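Local coordinates for protein acyl-coenzyme A oxidase acox-1.2 (PDB 5K3J) that desaturates the side chains of ascaroside-CoA thioesters using FAD, the first step of peroxisomal beta-oxidation in pheromone biosynthesis, at residues 440-445 with 528-533; 495-500 with 520-525. One frame throughout, in Å; residues are numbered along the deposited sequence.

Contact 1 (440-445 with 528-533). With 6QA (~{S}-[2-[3-[[(2~{R})-4-[[[(2~{R},3~{S},4~{R},5~{R})-5-(6-aminopurin-9-yl)-4-oxidanyl-3-phosphonooxy-oxolan-2-yl]methoxy-oxidanyl-phosphoryl]oxy-oxidanyl-phosphoryl]oxy-3,3-dimethyl-2-oxidanyl-butanoyl]amino]propanoylamino]ethyl] 5-[(2~{R},3~{R},5~{R},6~{S})-6-methyl-3,5-bis(oxidanyl)oxan-2-yl]oxypentanethioate), chain E.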
# COMPACT_ATOMS: atom_id res chain seq x y z
N LEU A 440 -19.92 -8.29 -1.37
CA LEU A 440 -20.84 -9.36 -1.75
C LEU A 440 -22.08 -9.37 -0.87
O LEU A 440 -23.13 -9.85 -1.28
CB LEU A 440 -20.13 -10.72 -1.67
CG LEU A 440 -19.26 -11.04 -2.88
CD1 LEU A 440 -18.45 -12.31 -2.65
CD2 LEU A 440 -20.13 -11.17 -4.12
N GLN A 441 -21.95 -8.85 0.34
CA GLN A 441 -23.07 -8.75 1.27
C GLN A 441 -24.08 -7.72 0.80
O GLN A 441 -25.29 -7.93 0.89
CB GLN A 441 -22.58 -8.41 2.68
CG GLN A 441 -22.35 -9.62 3.57
CD GLN A 441 -23.64 -10.18 4.12
OE1 GLN A 441 -24.12 -9.75 5.17
NE2 GLN A 441 -24.21 -11.16 3.42
N LEU A 442 -23.58 -6.59 0.30
CA LEU A 442 -24.43 -5.54 -0.24
C LEU A 442 -25.07 -5.98 -1.55
O LEU A 442 -26.18 -5.58 -1.89
CB LEU A 442 -23.63 -4.25 -0.44
CG LEU A 442 -24.23 -3.15 -1.31
CD1 LEU A 442 -25.56 -2.67 -0.76
CD2 LEU A 442 -23.26 -2.00 -1.43
N ALA A 443 -24.35 -6.82 -2.29
CA ALA A 443 -24.82 -7.35 -3.56
C ALA A 443 -26.07 -8.21 -3.36
O ALA A 443 -26.92 -8.28 -4.24
CB ALA A 443 -23.73 -8.15 -4.23
N ARG A 444 -26.16 -8.87 -2.21
CA ARG A 444 -27.33 -9.67 -1.88
C ARG A 444 -28.54 -8.78 -1.63
O ARG A 444 -29.67 -9.13 -1.96
CB ARG A 444 -27.06 -10.55 -0.66
CG ARG A 444 -26.15 -11.73 -0.96
CD ARG A 444 -26.66 -12.99 -0.29
NE ARG A 444 -26.04 -14.20 -0.84
CZ ARG A 444 -26.73 -15.25 -1.27
NH1 ARG A 444 -26.10 -16.31 -1.75
NH2 ARG A 444 -28.06 -15.24 -1.22
N TYR A 445 -28.28 -7.61 -1.04
CA TYR A 445 -29.33 -6.64 -0.77
C TYR A 445 -29.73 -5.93 -2.06
O TYR A 445 -30.80 -5.34 -2.15
CB TYR A 445 -28.85 -5.64 0.28
CG TYR A 445 -29.60 -4.32 0.37
CD1 TYR A 445 -30.74 -4.19 1.15
CD2 TYR A 445 -29.12 -3.19 -0.29
CE1 TYR A 445 -31.41 -2.97 1.24
CE2 TYR A 445 -29.78 -1.98 -0.20
CZ TYR A 445 -30.92 -1.87 0.56
OH TYR A 445 -31.57 -0.66 0.65
N ARG A 528 -20.08 -1.61 -5.66
CA ARG A 528 -19.22 -0.43 -5.75
C ARG A 528 -19.92 0.77 -6.38
O ARG A 528 -19.84 1.88 -5.87
CB ARG A 528 -17.94 -0.76 -6.53
CG ARG A 528 -16.84 -1.38 -5.70
CD ARG A 528 -15.53 -1.50 -6.48
NE ARG A 528 -15.36 -2.83 -7.06
CZ ARG A 528 -15.68 -3.15 -8.31
NH1 ARG A 528 -16.21 -2.24 -9.12
NH2 ARG A 528 -15.48 -4.38 -8.75
N LEU A 529 -20.61 0.53 -7.49
CA LEU A 529 -21.35 1.59 -8.17
C LEU A 529 -22.42 2.19 -7.26
O LEU A 529 -22.57 3.41 -7.20
CB LEU A 529 -21.99 1.05 -9.46
CG LEU A 529 -21.00 0.77 -10.59
CD1 LEU A 529 -21.70 0.10 -11.77
CD2 LEU A 529 -20.33 2.06 -11.03
N HIS A 530 -23.14 1.34 -6.54
CA HIS A 530 -24.23 1.78 -5.66
C HIS A 530 -23.74 2.72 -4.56
O HIS A 530 -24.34 3.78 -4.33
CB HIS A 530 -24.93 0.57 -5.05
CG HIS A 530 -26.04 0.93 -4.11
ND1 HIS A 530 -27.37 0.92 -4.49
CD2 HIS A 530 -26.02 1.30 -2.81
CE1 HIS A 530 -28.12 1.27 -3.46
NE2 HIS A 530 -27.33 1.51 -2.43
N THR A 531 -22.66 2.35 -3.88
CA THR A 531 -22.13 3.15 -2.77
C THR A 531 -21.44 4.42 -3.22
O THR A 531 -21.39 5.40 -2.48
CB THR A 531 -21.12 2.37 -1.91
OG1 THR A 531 -19.81 2.52 -2.46
CG2 THR A 531 -21.48 0.91 -1.85
N ARG A 532 -20.89 4.40 -4.42
CA ARG A 532 -20.25 5.59 -4.95
C ARG A 532 -21.32 6.63 -5.25
O ARG A 532 -21.10 7.83 -5.08
CB ARG A 532 -19.43 5.28 -6.20
CG ARG A 532 -18.13 4.55 -5.91
CD ARG A 532 -16.95 5.22 -6.60
NE ARG A 532 -16.29 4.32 -7.53
CZ ARG A 532 -15.25 4.67 -8.28
NH1 ARG A 532 -14.76 5.90 -8.20
NH2 ARG A 532 -14.69 3.79 -9.11
N LEU A 533 -22.48 6.15 -5.69
CA LEU A 533 -23.63 7.01 -5.89
C LEU A 533 -24.03 7.65 -4.57
O LEU A 533 -24.30 8.85 -4.52
CB LEU A 533 -24.80 6.21 -6.48
CG LEU A 533 -26.21 6.82 -6.38
CD1 LEU A 533 -26.29 8.18 -7.07
CD2 LEU A 533 -27.24 5.87 -6.98
P26 6QA E . -23.27 -15.43 8.80
P29 6QA E . -25.85 -16.41 7.59
P50 6QA E . -29.32 -13.10 2.46
O01 6QA E . -10.50 1.56 12.94
C02 6QA E . -11.35 0.89 13.89
C03 6QA E . -10.53 -0.37 14.24
O04 6QA E . -11.28 -1.29 14.90
C05 6QA E . -12.13 -2.06 14.12
C06 6QA E . -11.73 -3.55 14.31
C07 6QA E . -13.02 -4.40 14.17
C08 6QA E . -12.82 -5.72 14.92
C09 6QA E . -12.99 -6.86 14.01
S10 6QA E . -14.19 -8.15 14.65
C11 6QA E . -15.49 -8.60 13.47
C12 6QA E . -15.24 -8.21 12.04
N13 6QA E . -15.46 -9.36 11.24
C14 6QA E . -16.52 -9.40 10.26
C15 6QA E . -16.72 -10.69 9.37
C16 6QA E . -18.19 -11.19 9.61
N17 6QA E . -18.86 -11.53 8.34
C18 6QA E . -19.98 -12.47 8.39
C19 6QA E . -20.69 -12.84 7.09
O20 6QA E . -19.99 -12.28 6.00
C21 6QA E . -22.16 -12.32 7.08
C22 6QA E . -22.75 -12.94 5.74
C23 6QA E . -22.15 -10.75 7.10
C24 6QA E . -23.04 -12.78 8.23
O25 6QA E . -23.67 -14.05 7.96
O27 6QA E . -21.81 -15.86 8.58
O28 6QA E . -24.33 -16.64 8.22
O30 6QA E . -26.85 -16.95 8.62
O31 6QA E . -26.08 -14.78 7.24
C32 6QA E . -26.42 -14.34 5.99
C33 6QA E . -27.96 -13.96 6.03
O34 6QA E . -28.24 -13.32 7.11
C35 6QA E . -28.66 -11.80 6.75
N36 6QA E . -27.81 -10.88 7.53
C37 6QA E . -26.49 -10.99 7.70
N38 6QA E . -26.03 -10.00 8.47
C39 6QA E . -27.08 -9.22 8.82
C40 6QA E . -28.22 -9.77 8.24
N41 6QA E . -29.43 -9.18 8.44
C42 6QA E . -29.51 -8.08 9.19
N43 6QA E . -28.44 -7.52 9.77
C44 6QA E . -27.22 -8.05 9.62
N45 6QA E . -26.05 -7.44 10.26
C46 6QA E . -28.53 -11.63 5.47
O47 6QA E . -29.80 -11.09 4.88
C48 6QA E . -28.24 -13.00 4.86
O49 6QA E . -29.31 -13.47 4.11
O51 6QA E . -29.21 -14.38 1.69
O52 6QA E . -28.14 -12.18 2.13
O53 6QA E . -30.59 -12.38 2.12
O54 6QA E . -25.98 -17.20 6.31
O55 6QA E . -23.51 -15.23 10.28
O56 6QA E . -20.31 -12.96 9.43
O57 6QA E . -17.25 -8.49 10.10
O58 6QA E . -12.34 -6.89 12.98
O59 6QA E . -9.40 -0.04 15.08
C60 6QA E . -9.78 0.63 16.28
C61 6QA E . -8.48 0.79 17.03
C62 6QA E . -10.52 1.96 15.96
C63 6QA E . -11.65 1.75 15.05
O64 6QA E . -11.03 2.54 17.21
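Joining a helix of the C-alpha1 range of the acyl-CoA oxidase fold to one of its C-terminal range, helix 435-450 separates the CoA pocket from ATP-binding helix 520-543, and L442 meets H530 and T531 between the two helices. The contact is small and apolar, with 132 Å² buried in all. CG of L442 lies anti to its backbone N (chi1 165°), which carries both methyls across to the other helix: CD2 touches T531 CG2 at 3.4 Å, the two side chains crossing obliquely, and CD1 approaches CD2 of the H530 ring at 4.5 Å. The imidazole is tied by ND1, which hydrogen-bonds Y467 OH. T531 OG1 makes a weak hydrogen bond to R528 O (3.5 Å) while its methyl is left to L442.

Q441 and R444 serve the ascaroside-CoA. The Q441 carboxamide lies against the gem-dimethyl group of the pantothenate unit, C22 being 3.3 Å from both CD and NE2 of Q441, and its OE1 accepts a hydrogen bond from H382 NE2. Replacing Q441 by an alanine is likely to open a gap beside this group and leave H382 NE2 without this acceptor. R444 runs past the ribose 3'-phosphate, bent at chi2 (-137°), bringing NH2 to 3.2 Å from O51, an oblique approach, with CD near O52. W516 makes a cation-pi contact with R444, and R512 lies near the same guanidinium.

R528, one turn before T531, forms a salt bridge to ATP, and the pair of arginine-bearing helices thus lies between two bound nucleotides. Helix 379-405 packs against Y445, R528 and T531, whereas helix 481-507 covers L529 and L533 on helix 520-543.

Contact 2 (495-500 with 520-525); sequences AWKATE and AVELTR. With ATP (adenosine-5'-triphosphate), chain D.
E522 OE2 is shared by R525 NE, a salt bridge of 3.5 Å one turn along the same helix, and by Y591 OH of the second subunit, while E522 OE1 takes a hydrogen bond from Q494 NE2. The carboxylate is thus held from both its oxygens, and its CB still packs on A498 CB at 3.8 Å. A498 is the small residue at the closest point of the two backbones; its methyl also meets L523 CD2 at 4.0 Å. K497 CD comes to 4.1 Å from E522 OE1, but its NZ forms a salt bridge with D584 of the second subunit. R525, extended from CG to NE, brings NH1 to ATP O2G at 3.1 Å, at the edge of the guanidinium and in its plane, with O1A over one face. E522 and Y591 of the second subunit, which also bonds R525 NH2, probably fix the turn of this ATP-binding group.

Helices 481-507 and 520-543 run nearly antiparallel here, their local axes 8.6 Å apart at 160°. Helix 435-450 packs on both, touching T499, L523 and T524, and the second subunit packs on K497, A520, V521 and R525.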
# COMPACT_ATOMS: atom_id res chain seq x y z
N ALA A 495 -26.67 -3.26 -11.69
CA ALA A 495 -27.46 -3.97 -10.68
C ALA A 495 -28.36 -5.02 -11.31
O ALA A 495 -28.34 -6.19 -10.92
CB ALA A 495 -28.29 -2.98 -9.87
N TRP A 496 -29.16 -4.60 -12.29
CA TRP A 496 -29.98 -5.52 -13.06
C TRP A 496 -29.12 -6.48 -13.87
O TRP A 496 -29.37 -7.69 -13.90
CB TRP A 496 -30.91 -4.74 -13.99
CG TRP A 496 -32.12 -4.18 -13.32
CD1 TRP A 496 -32.23 -2.97 -12.71
CD2 TRP A 496 -33.40 -4.82 -13.19
NE1 TRP A 496 -33.49 -2.80 -12.21
CE2 TRP A 496 -34.23 -3.92 -12.49
CE3 TRP A 496 -33.92 -6.05 -13.60
CZ2 TRP A 496 -35.56 -4.23 -12.19
CZ3 TRP A 496 -35.23 -6.35 -13.30
CH2 TRP A 496 -36.04 -5.44 -12.60
N LYS A 497 -28.11 -5.92 -14.53
CA LYS A 497 -27.22 -6.68 -15.40
C LYS A 497 -26.56 -7.85 -14.68
O LYS A 497 -26.39 -8.92 -15.25
CB LYS A 497 -26.15 -5.75 -15.98
CG LYS A 497 -25.47 -6.24 -17.26
CD LYS A 497 -24.15 -6.92 -16.98
CE LYS A 497 -23.43 -7.25 -18.28
NZ LYS A 497 -23.12 -6.03 -19.08
N ALA A 498 -26.20 -7.63 -13.42
CA ALA A 498 -25.55 -8.68 -12.63
C ALA A 498 -26.58 -9.65 -12.05
O ALA A 498 -26.34 -10.86 -11.99
CB ALA A 498 -24.71 -8.07 -11.52
N THR A 499 -27.72 -9.12 -11.63
CA THR A 499 -28.77 -9.94 -11.04
C THR A 499 -29.31 -10.96 -12.04
O THR A 499 -29.46 -12.14 -11.72
CB THR A 499 -29.94 -9.07 -10.51
OG1 THR A 499 -29.49 -8.28 -9.40
CG2 THR A 499 -31.10 -9.95 -10.07
N GLU A 500 -29.57 -10.50 -13.26
CA GLU A 500 -30.16 -11.36 -14.30
C GLU A 500 -29.17 -12.42 -14.78
O GLU A 500 -29.59 -13.49 -15.24
CB GLU A 500 -30.63 -10.51 -15.48
CG GLU A 500 -31.69 -11.18 -16.34
CD GLU A 500 -32.93 -10.33 -16.49
OE1 GLU A 500 -32.88 -9.13 -16.16
OE2 GLU A 500 -33.96 -10.86 -16.95
N ALA A 520 -20.01 -13.61 -9.06
CA ALA A 520 -19.55 -12.87 -7.88
C ALA A 520 -18.83 -11.56 -8.21
O ALA A 520 -18.92 -10.60 -7.44
CB ALA A 520 -18.65 -13.75 -7.03
N VAL A 521 -18.13 -11.51 -9.34
CA VAL A 521 -17.39 -10.31 -9.70
C VAL A 521 -18.32 -9.20 -10.19
O VAL A 521 -18.18 -8.05 -9.79
CB VAL A 521 -16.33 -10.59 -10.79
CG1 VAL A 521 -15.59 -9.32 -11.14
CG2 VAL A 521 -15.35 -11.65 -10.30
N GLU A 522 -19.27 -9.56 -11.06
CA GLU A 522 -20.26 -8.60 -11.55
C GLU A 522 -21.04 -7.99 -10.40
O GLU A 522 -21.31 -6.78 -10.40
CB GLU A 522 -21.23 -9.28 -12.52
CG GLU A 522 -20.60 -9.64 -13.86
CD GLU A 522 -20.10 -8.42 -14.60
OE1 GLU A 522 -20.82 -7.39 -14.62
OE2 GLU A 522 -18.99 -8.48 -15.17
N LEU A 523 -21.39 -8.82 -9.43
CA LEU A 523 -22.15 -8.40 -8.26
C LEU A 523 -21.39 -7.38 -7.42
O LEU A 523 -21.99 -6.50 -6.81
CB LEU A 523 -22.51 -9.61 -7.41
CG LEU A 523 -23.46 -10.62 -8.06
CD1 LEU A 523 -23.42 -11.93 -7.31
CD2 LEU A 523 -24.86 -10.06 -8.09
N THR A 524 -20.07 -7.52 -7.37
CA THR A 524 -19.25 -6.58 -6.62
C THR A 524 -19.07 -5.28 -7.39
O THR A 524 -18.89 -4.22 -6.80
CB THR A 524 -17.85 -7.15 -6.29
OG1 THR A 524 -17.19 -7.52 -7.50
CG2 THR A 524 -17.97 -8.37 -5.39
N ARG A 525 -19.13 -5.36 -8.72
CA ARG A 525 -19.09 -4.16 -9.54
C ARG A 525 -20.36 -3.36 -9.29
O ARG A 525 -20.34 -2.13 -9.26
CB ARG A 525 -18.98 -4.51 -11.02
CG ARG A 525 -17.78 -5.38 -11.37
CD ARG A 525 -17.76 -5.72 -12.85
NE ARG A 525 -16.72 -6.68 -13.19
CZ ARG A 525 -15.45 -6.35 -13.41
NH1 ARG A 525 -15.05 -5.09 -13.32
NH2 ARG A 525 -14.57 -7.30 -13.72
PG ATP D . -14.61 -1.44 -11.93
O1G ATP D . -16.07 -1.82 -11.90
O2G ATP D . -13.79 -2.24 -12.92
O3G ATP D . -14.35 0.05 -11.97
PB ATP D . -12.48 -1.93 -10.17
O1B ATP D . -12.19 -0.90 -9.11
O2B ATP D . -11.71 -1.91 -11.47
O3B ATP D . -14.06 -1.90 -10.49
PA ATP D . -12.23 -4.68 -10.44
O1A ATP D . -13.40 -5.59 -10.13
O2A ATP D . -11.98 -4.22 -11.85
O3A ATP D . -12.34 -3.38 -9.50
O5' ATP D . -10.89 -5.37 -9.89
C5' ATP D . -9.65 -4.65 -9.89
C4' ATP D . -8.93 -5.02 -8.60
O4' ATP D . -9.27 -4.12 -7.55
C3' ATP D . -9.34 -6.42 -8.18
O3' ATP D . -8.18 -7.24 -8.02
C2' ATP D . -10.04 -6.24 -6.85
O2' ATP D . -9.67 -7.25 -5.91
C1' ATP D . -9.61 -4.86 -6.37
N9 ATP D . -10.68 -4.17 -5.61
C8 ATP D . -11.74 -3.54 -6.15
N7 ATP D . -12.54 -3.00 -5.20
C5 ATP D . -11.98 -3.28 -4.01
C6 ATP D . -12.31 -3.01 -2.59
N6 ATP D . -13.41 -2.31 -2.24
N1 ATP D . -11.45 -3.48 -1.65
C2 ATP D . -10.34 -4.17 -1.98
N3 ATP D . -9.99 -4.46 -3.25
C4 ATP D . -10.75 -4.05 -4.29

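In the fold
Contacts 1 and 2 have centres about 9 Å apart, on the same side of the chain's centre, and both use helix 520-543, contact 2 at its start and contact 1 about two turns further on. Helices 435-450, 481-507 and 520-543 come in that order, so contact 2 is nested inside the loop closed by contact 1. The two sites touch directly: A443 CB rests on L523 O at 3.5 Å, and L440 packs on A520 and T524. Three helices are thereby joined into one packed unit. Its middle and last helices reach the second subunit, the first meets the CoA ligand, and the last also carries two arginines to ATP, placing substrate, nucleotide and subunit interface close together.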